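Side-chain contact in Serpin48 (Tenebrio molitor, PDB 3OZQ), which probably inhibits serine proteases in insect innate immunity, acting as a highly specific serpin directed at the protease SPE: residues S37-A42 and E79-L84. Sequence-based numbering, arbitrary orientation.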
# COMPACT_ATOMS: atom_id res chain seq x y z
N SER A 37 1.12 0.60 1.25
CA SER A 37 0.34 -0.61 1.01
C SER A 37 0.51 -1.59 2.16
O SER A 37 1.42 -2.43 2.15
CB SER A 37 0.76 -1.30 -0.28
OG SER A 37 -0.07 -2.44 -0.49
N PRO A 38 -0.36 -1.47 3.17
CA PRO A 38 -0.31 -2.48 4.24
C PRO A 38 -0.51 -3.89 3.68
O PRO A 38 0.16 -4.85 4.11
CB PRO A 38 -1.44 -2.06 5.17
CG PRO A 38 -1.56 -0.55 4.93
CD PRO A 38 -1.33 -0.40 3.45
N PHE A 39 -1.41 -4.02 2.71
CA PHE A 39 -1.65 -5.33 2.09
C PHE A 39 -0.38 -5.95 1.54
O PHE A 39 -0.03 -7.08 1.89
CB PHE A 39 -2.67 -5.21 0.96
CG PHE A 39 -2.61 -6.35 -0.02
CD1 PHE A 39 -1.91 -6.23 -1.21
CD2 PHE A 39 -3.21 -7.56 0.28
CE1 PHE A 39 -1.82 -7.29 -2.09
CE2 PHE A 39 -3.14 -8.62 -0.60
CZ PHE A 39 -2.45 -8.48 -1.79
N SER A 40 0.33 -5.22 0.67
CA SER A 40 1.50 -5.79 0.02
C SER A 40 2.60 -6.16 1.03
O SER A 40 3.19 -7.24 0.98
CB SER A 40 2.02 -4.83 -1.07
OG SER A 40 2.81 -5.52 -2.03
N ALA A 41 2.86 -5.24 1.96
CA ALA A 41 3.81 -5.51 3.02
C ALA A 41 3.39 -6.80 3.74
O ALA A 41 4.24 -7.65 4.06
CB ALA A 41 3.85 -4.34 4.00
N ALA A 42 2.09 -6.95 3.97
CA ALA A 42 1.56 -8.11 4.68
C ALA A 42 1.86 -9.41 3.94
O ALA A 42 2.23 -10.40 4.56
CB ALA A 42 0.06 -7.96 4.92
N GLU A 79 -4.85 -16.84 -3.10
CA GLU A 79 -6.08 -16.42 -3.77
C GLU A 79 -6.15 -14.90 -4.01
O GLU A 79 -6.38 -14.46 -5.14
CB GLU A 79 -7.34 -16.92 -3.05
CG GLU A 79 -8.64 -16.64 -3.84
CD GLU A 79 -9.88 -17.36 -3.27
OE1 GLU A 79 -10.46 -16.86 -2.28
OE2 GLU A 79 -10.27 -18.42 -3.82
N VAL A 80 -5.94 -14.11 -2.97
CA VAL A 80 -5.98 -12.66 -3.14
C VAL A 80 -5.00 -12.19 -4.21
O VAL A 80 -5.37 -11.46 -5.13
CB VAL A 80 -5.73 -11.90 -1.82
CG1 VAL A 80 -6.86 -12.14 -0.84
CG2 VAL A 80 -4.41 -12.32 -1.21
N LEU A 81 -3.75 -12.62 -4.11
CA LEU A 81 -2.74 -12.19 -5.08
C LEU A 81 -3.10 -12.52 -6.53
O LEU A 81 -2.82 -11.74 -7.44
CB LEU A 81 -1.37 -12.77 -4.74
CG LEU A 81 -0.60 -12.04 -3.64
CD1 LEU A 81 0.75 -12.72 -3.44
CD2 LEU A 81 -0.43 -10.57 -3.98
N SER A 82 -3.69 -13.69 -6.75
CA SER A 82 -4.05 -14.10 -8.10
C SER A 82 -5.14 -13.20 -8.71
O SER A 82 -5.22 -13.05 -9.93
CB SER A 82 -4.52 -15.56 -8.10
OG SER A 82 -5.78 -15.68 -7.46
N LYS A 83 -5.98 -12.62 -7.87
CA LYS A 83 -7.09 -11.81 -8.36
C LYS A 83 -6.72 -10.35 -8.65
O LYS A 83 -7.36 -9.69 -9.46
CB LYS A 83 -8.27 -11.87 -7.39
CG LYS A 83 -8.89 -13.26 -7.30
CD LYS A 83 -9.95 -13.33 -6.23
CE LYS A 83 -10.53 -14.74 -6.14
NZ LYS A 83 -11.72 -14.83 -5.25
N LEU A 84 -5.67 -9.86 -8.00
CA LEU A 84 -5.23 -8.48 -8.22
C LEU A 84 -4.64 -8.30 -9.63
O LEU A 84 -3.97 -7.30 -9.93
CB LEU A 84 -4.23 -8.05 -7.15
CG LEU A 84 -4.67 -8.39 -5.72
CD1 LEU A 84 -3.74 -7.75 -4.71
CD2 LEU A 84 -6.09 -7.97 -5.46
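Phe39 reaches from the first turn of helix 38-50 to Val80 and Leu81 in the last turn of helix 70-83 and to Leu84 just after it, and no hydrogen bond crosses between the two segments. Its CB already points toward 79-84, and CG, anti to the backbone N (chi1 159°), carries the ring out to where CE1, CZ and CE2 make the contacts. CE1 meets Leu84 CD1 at 3.3 Å and, more loosely, Leu81 CD2. CZ, at the tip, faces the same two methyls, 3.3 Å from Leu84 CD1 and 3.6 Å from Leu81 CD2, and CE2 has Val80 CG2 at 4.0 Å. The methyls of Leu81 and Val80 come at the ring edge, whereas the one from Leu84 arrives obliquely, from the opposite direction to Phe39, in a close fit. A long flat hydrocarbon suits this place because one rim can serve three branched residues; an alanine here would probably open a gap where the ring stood and take away the surface on which the Val80, Leu81 and Leu84 methyls meet this helix.

The helix bearing Phe39 is started by Ser37, a small hydroxyl residue well suited to the N-cap: its OG accepts from Ser40 N at 3.0 Å with an N-H...O angle of 160°. Pro38 fits the first turn, where its lack of an N-H costs no helical bond.

In the serpin fold the contact joins the start of helix 38-50 to the end of helix 70-83. Helix 10-29 adds Val15 against Phe39 and Phe11 against Val80, Leu84 rests on Leu91 of strand 90-100, and Met365 of strand 365-372 also touches Phe39.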